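Local structure of AB hydrolase-1 domain-containing protein (Parabacteroides distasonis, 4Q34) at residues 270-275 with 281-286; 286-291 with 310-315. The protein is an uncharacterised member of the alpha/beta hydrolase family and a putative esterase, probably hydrolysing ester bonds, though its substrate is not established. One frame throughout, in Å; residues are numbered along the deposited sequence.

Overall arrangement
The two contacts illustrate how an edge strand of an alpha/beta sandwich is covered from both sides. Along the chain they come in series, contact 1 closing before contact 2 opens, and their centres lie about 15 Å apart. Both draw on strand 283-287, which pairs in parallel with strand 242-246 in the main mixed sheet, and they share I286. In contact 1, V283 and V285 face helix 257-277. The side chain of I286 points away from that helix and, in contact 2, toward helix 306-319, although it stops short of touching. The two helices therefore lie on opposite faces of the sheet, as in the three-layer alpha/beta hydrolase fold.

Contact 1: residues 270-275 with 281-286; sequences KIWAKM and GDVTVI
A273 meets the strand with its lone methyl group, set between V283 and V285. Its CB points into the gap between the two valines, 3.5 Å from V283 CG1 and 3.8 Å from V285 CG2. The two valines take the same first torsion but offer different branches. V283 has CG1 anti to its own backbone N (chi1 -175°), hence beside its carbonyl carbon, on the side facing along the strand to V285; V285 turns back the branch that lies beside its backbone N. Because A273 has only a methyl group to place between helix and strand, the backbones can come close, and A273 CA is 5.1 Å from V283 CA.

W272 approaches V283 from another direction. The CZ3 corner of its indole lies 4.2 Å from V283 CG1, obliquely to the ring plane, so that one methyl branch touches both helix residues. The rotation of the indole is further fixed by a hydrogen bond from W272 NE1 to P205 O and by an edge-to-face stack with F206.

These side chains join the second half of a beta-alpha-beta unit, in which strand 242-246 leads through helix 257-277 to the parallel strand 283-287. The helix returns nearly antiparallel to the strand at 157°, with local axes 7.8 Å apart. The same helix contributes L276 against V283 and L266 against V285, while N277 OD1 accepts a hydrogen bond from V283 N.

At the exposed margin K270 lies across V285 at about a right angle. Its contact is aliphatic, K270 CG standing 4.0 Å from V285 CG1, and a bend at chi3 (-84°) accompanies the departure of the ammonium end from the strand.

Contact 2: residues 286-291 with 310-315; sequences IHLPEV and ADLLSE
At the carboxyl end of strand 283-287 in the alpha/beta hydrolase sheet, L288, in the short 3-10 turn 288-290, and V291 just after it meet L312 of the C-terminal helix 306-319. A single methyl group carries the contact from the helix side. In the conformer described, L312 CD1 is 3.6 Å from L288 CD2 and 4.1 Å from V291 CG2, L312 lying obliquely to both L288 and V291. A second conformer of L312 also exists, so this fit describes one of its two states. With CG1 anti to the carbonyl carbon (chi1 -60°), V291 brings CG2, the branch between backbone N and carbonyl carbon, to the leucine. The CB of L288 leaves the backbone alongside the helix, and its CD2 branch comes nearer; the residue is buried, with Y245 and N296 also against it, whereas V291 lies at the exposed margin.

The chain from this turn to the helix forms the loop that follows the last strand of the sheet, the region where alpha/beta hydrolases usually carry their catalytic histidine. Helix 306-319 then packs back over the sheet: L313 touches A196 and Y198 of strand 192-198, and A310 rests on helix 72-78.

Within the turn, backbone bonds from E290 N to H287 O and from V291 N to L288 O hold the tight winding. A side-chain bond spans it too. H287 ND1 donates to E290 OE2 over 2.7 Å, nearly in the imidazole plane, meeting the carboxylate on its anti side and 34° out of its plane. P289 CD sits over one face of the imidazole, offset toward the rim.

Contact 1: residues 270-275 with 281-286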
loop_
_atom_site.group_PDB
_atom_site.type_symbol
_atom_site.label_atom_id
_atom_site.label_comp_id
_atom_site.label_asym_id
_atom_site.label_seq_id
_atom_site.Cartn_x
_atom_site.Cartn_y
_atom_site.Cartn_z
ATOM N N LYS A 270 -10.852 31.499 3.151
ATOM C CA LYS A 270 -11.640 32.526 2.485
ATOM C C LYS A 270 -10.859 33.819 2.297
ATOM O O LYS A 270 -10.986 34.477 1.268
ATOM C CB LYS A 270 -12.963 32.780 3.224
ATOM C CG LYS A 270 -13.878 31.566 3.114
ATOM C CD LYS A 270 -15.324 31.882 3.397
ATOM C CE LYS A 270 -15.576 31.857 4.861
ATOM N NZ LYS A 270 -17.035 32.060 5.095
ATOM N N ILE A 271 -10.021 34.174 3.271
ATOM C CA ILE A 271 -9.183 35.362 3.170
ATOM C C ILE A 271 -8.129 35.165 2.083
ATOM O O ILE A 271 -7.958 36.028 1.220
ATOM C CB ILE A 271 -8.518 35.688 4.507
ATOM C CG1 ILE A 271 -9.613 36.125 5.508
ATOM C CG2 ILE A 271 -7.450 36.757 4.323
ATOM C CD1 ILE A 271 -9.142 36.184 6.964
ATOM N N TRP A 272 -7.479 34.009 2.122
ATOM C CA TRP A 272 -6.480 33.605 1.115
ATOM C C TRP A 272 -7.041 33.638 -0.313
ATOM O O TRP A 272 -6.438 34.243 -1.202
ATOM C CB TRP A 272 -5.996 32.194 1.439
ATOM C CG TRP A 272 -4.804 31.691 0.665
ATOM C CD1 TRP A 272 -3.527 32.149 0.767
ATOM C CD2 TRP A 272 -4.759 30.576 -0.221
ATOM N NE1 TRP A 272 -2.686 31.394 -0.035
ATOM C CE2 TRP A 272 -3.420 30.425 -0.647
ATOM C CE3 TRP A 272 -5.722 29.680 -0.710
ATOM C CZ2 TRP A 272 -3.037 29.450 -1.523
ATOM C CZ3 TRP A 272 -5.334 28.712 -1.602
ATOM C CH2 TRP A 272 -4.004 28.596 -1.994
ATOM N N ALA A 273 -8.243 33.081 -0.487
ATOM C CA ALA A 273 -8.907 33.065 -1.795
ATOM C C ALA A 273 -9.166 34.495 -2.269
ATOM O O ALA A 273 -8.917 34.833 -3.416
ATOM C CB ALA A 273 -10.223 32.290 -1.736
ATOM N N LYS A 274 -9.682 35.333 -1.382
ATOM C CA LYS A 274 -9.970 36.722 -1.722
ATOM C C LYS A 274 -8.689 37.441 -2.203
ATOM O O LYS A 274 -8.677 38.114 -3.243
ATOM C CB LYS A 274 -10.641 37.422 -0.535
ATOM C CG LYS A 274 -10.837 38.925 -0.702
ATOM C CD LYS A 274 -11.619 39.257 -1.943
ATOM C CE LYS A 274 -12.150 40.686 -1.859
ATOM N NZ LYS A 274 -12.638 41.109 -3.198
HETATM N N MSE A 275 -7.595 37.262 -1.460
HETATM C CA MSE A 275 -6.363 37.918 -1.786
HETATM C C MSE A 275 -5.833 37.450 -3.107
HETATM O O MSE A 275 -5.365 38.259 -3.891
HETATM C CB MSE A 275 -5.340 37.672 -0.678
HETATM C CG MSE A 275 -5.753 38.531 0.506
HETATM SE SE MSE A 275 -4.484 38.213 1.969
HETATM C CE MSE A 275 -2.864 38.626 0.911
ATOM N N GLY A 281 -6.403 35.560 -9.553
ATOM C CA GLY A 281 -6.536 34.128 -9.387
ATOM C C GLY A 281 -7.963 33.623 -9.559
ATOM O O GLY A 281 -8.877 34.381 -9.854
ATOM N N ASP A 282 -8.111 32.327 -9.333
ATOM C CA ASP A 282 -9.376 31.619 -9.455
ATOM C C ASP A 282 -9.452 30.587 -8.340
ATOM O O ASP A 282 -9.240 29.388 -8.576
ATOM C CB ASP A 282 -9.435 30.944 -10.814
ATOM C CG ASP A 282 -10.718 30.187 -11.034
ATOM O OD1 ASP A 282 -11.623 30.270 -10.177
ATOM O OD2 ASP A 282 -10.822 29.516 -12.073
ATOM N N VAL A 283 -9.733 31.071 -7.120
ATOM C CA VAL A 283 -9.817 30.232 -5.957
ATOM C C VAL A 283 -11.234 30.289 -5.401
ATOM O O VAL A 283 -11.760 31.364 -5.197
ATOM C CB VAL A 283 -8.825 30.701 -4.880
ATOM C CG1 VAL A 283 -8.836 29.749 -3.708
ATOM C CG2 VAL A 283 -7.428 30.873 -5.479
ATOM N N THR A 284 -11.809 29.125 -5.189
ATOM C CA THR A 284 -13.188 28.976 -4.688
ATOM C C THR A 284 -13.103 28.214 -3.389
ATOM O O THR A 284 -12.416 27.188 -3.310
ATOM C CB THR A 284 -14.021 28.175 -5.704
ATOM O OG1 THR A 284 -14.024 28.856 -6.973
ATOM C CG2 THR A 284 -15.459 28.008 -5.246
ATOM N N VAL A 285 -13.799 28.710 -2.367
ATOM C CA VAL A 285 -13.906 28.011 -1.123
ATOM C C VAL A 285 -15.363 27.691 -0.874
ATOM O O VAL A 285 -16.184 28.592 -0.904
ATOM C CB VAL A 285 -13.365 28.834 0.034
ATOM C CG1 VAL A 285 -13.471 28.061 1.338
ATOM C CG2 VAL A 285 -11.921 29.233 -0.244
ATOM N N ILE A 286 -15.649 26.410 -0.664
ATOM C CA ILE A 286 -17.012 25.921 -0.468
ATOM C C ILE A 286 -17.153 25.271 0.892
ATOM O O ILE A 286 -16.431 24.323 1.215
ATOM C CB ILE A 286 -17.357 24.930 -1.583
ATOM C CG1 ILE A 286 -17.534 25.716 -2.882
ATOM C CG2 ILE A 286 -18.633 24.171 -1.238
ATOM C CD1 ILE A 286 -17.532 24.880 -4.112
#

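Contact 2: residues 286-291 with 310-315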
loop_
_atom_site.group_PDB
_atom_site.type_symbol
_atom_site.label_atom_id
_atom_site.label_comp_id
_atom_site.label_asym_id
_atom_site.label_seq_id
_atom_site.Cartn_x
_atom_site.Cartn_y
_atom_site.Cartn_z
ATOM N N ILE A 286 -15.649 26.410 -0.664
ATOM C CA ILE A 286 -17.012 25.921 -0.468
ATOM C C ILE A 286 -17.153 25.271 0.892
ATOM O O ILE A 286 -16.431 24.323 1.215
ATOM C CB ILE A 286 -17.357 24.930 -1.583
ATOM C CG1 ILE A 286 -17.534 25.716 -2.882
ATOM C CG2 ILE A 286 -18.633 24.171 -1.238
ATOM C CD1 ILE A 286 -17.532 24.880 -4.112
ATOM N N HIS A 287 -18.083 25.780 1.695
ATOM C CA HIS A 287 -18.406 25.193 2.960
ATOM C C HIS A 287 -19.641 24.368 2.679
ATOM O O HIS A 287 -20.718 24.907 2.348
ATOM C CB HIS A 287 -18.673 26.283 3.993
ATOM C CG HIS A 287 -18.969 25.762 5.364
ATOM N ND1 HIS A 287 -19.779 26.445 6.246
ATOM C CD2 HIS A 287 -18.618 24.615 5.990
ATOM C CE1 HIS A 287 -19.897 25.755 7.367
ATOM N NE2 HIS A 287 -19.195 24.646 7.243
ATOM N N LEU A 288 -19.496 23.059 2.798
ATOM C CA LEU A 288 -20.463 22.145 2.228
ATOM C C LEU A 288 -21.925 22.408 2.693
ATOM O O LEU A 288 -22.814 22.341 1.877
ATOM C CB LEU A 288 -20.019 20.703 2.453
ATOM C CG LEU A 288 -18.751 20.230 1.702
ATOM C CD1 LEU A 288 -18.299 18.817 2.116
ATOM C CD2 LEU A 288 -19.101 20.231 0.244
ATOM N N PRO A 289 -22.162 22.722 3.964
ATOM C CA PRO A 289 -23.579 22.941 4.381
ATOM C C PRO A 289 -24.248 24.093 3.662
ATOM O O PRO A 289 -25.468 24.083 3.418
ATOM C CB PRO A 289 -23.473 23.255 5.867
ATOM C CG PRO A 289 -22.218 22.602 6.298
ATOM C CD PRO A 289 -21.276 22.600 5.121
ATOM N N GLU A 290 -23.438 25.073 3.284
ATOM C CA GLU A 290 -23.952 26.205 2.558
ATOM C C GLU A 290 -24.301 25.887 1.095
ATOM O O GLU A 290 -24.964 26.701 0.444
ATOM C CB GLU A 290 -22.978 27.379 2.708
ATOM C CG GLU A 290 -22.781 27.800 4.175
ATOM C CD GLU A 290 -21.674 28.836 4.325
ATOM O OE1 GLU A 290 -21.586 29.716 3.456
ATOM O OE2 GLU A 290 -20.882 28.771 5.284
ATOM N N VAL A 291 -23.922 24.716 0.589
ATOM C CA VAL A 291 -24.379 24.253 -0.749
ATOM C C VAL A 291 -25.285 22.997 -0.664
ATOM O O VAL A 291 -25.429 22.246 -1.635
ATOM C CB VAL A 291 -23.219 24.049 -1.768
ATOM C CG1 VAL A 291 -22.481 25.358 -1.984
ATOM C CG2 VAL A 291 -22.240 22.957 -1.324
ATOM N N ALA A 310 -18.650 13.893 -4.538
ATOM C CA ALA A 310 -18.014 13.625 -5.838
ATOM C C ALA A 310 -18.704 14.415 -6.953
ATOM O O ALA A 310 -18.046 14.975 -7.810
ATOM C CB ALA A 310 -18.012 12.137 -6.158
ATOM N N ASP A 311 -20.041 14.504 -6.924
ATOM C CA ASP A 311 -20.741 15.266 -7.935
ATOM C C ASP A 311 -20.334 16.754 -7.971
ATOM O O ASP A 311 -20.235 17.374 -9.043
ATOM C CB ASP A 311 -22.271 15.172 -7.749
ATOM C CG ASP A 311 -22.841 13.785 -8.070
ATOM O OD1 ASP A 311 -22.179 12.961 -8.724
ATOM O OD2 ASP A 311 -23.986 13.515 -7.632
ATOM N N LEU A 312 -20.109 17.316 -6.787
ATOM C CA LEU A 312 -19.653 18.702 -6.661
ATOM C C LEU A 312 -18.303 18.859 -7.305
ATOM O O LEU A 312 -18.068 19.817 -8.054
ATOM C CB LEU A 312 -19.527 19.144 -5.202
ATOM C CG LEU A 312 -20.801 19.560 -4.490
ATOM C CD1 LEU A 312 -20.415 19.769 -3.038
ATOM C CD2 LEU A 312 -21.395 20.812 -5.118
ATOM N N LEU A 313 -17.406 17.928 -7.015
ATOM C CA LEU A 313 -16.111 17.964 -7.655
ATOM C C LEU A 313 -16.219 17.801 -9.197
ATOM O O LEU A 313 -15.567 18.550 -9.949
ATOM C CB LEU A 313 -15.160 16.914 -7.056
ATOM C CG LEU A 313 -13.748 16.862 -7.656
ATOM C CD1 LEU A 313 -13.008 18.192 -7.628
ATOM C CD2 LEU A 313 -12.961 15.758 -6.965
ATOM N N SER A 314 -16.989 16.832 -9.665
ATOM C CA SER A 314 -17.165 16.638 -11.135
ATOM C C SER A 314 -17.678 17.925 -11.787
ATOM O O SER A 314 -17.292 18.276 -12.869
ATOM C CB SER A 314 -18.157 15.524 -11.446
ATOM O OG SER A 314 -17.618 14.242 -11.189
ATOM N N GLU A 315 -18.598 18.616 -11.114
ATOM C CA GLU A 315 -19.147 19.828 -11.634
ATOM C C GLU A 315 -18.050 20.889 -11.836
ATOM O O GLU A 315 -17.958 21.531 -12.878
ATOM C CB GLU A 315 -20.295 20.342 -10.690
ATOM C CG GLU A 315 -20.914 21.668 -11.107
ATOM C CD GLU A 315 -22.061 22.107 -10.192
ATOM O OE1 GLU A 315 -21.741 22.457 -9.062
ATOM O OE2 GLU A 315 -23.229 22.125 -10.641
#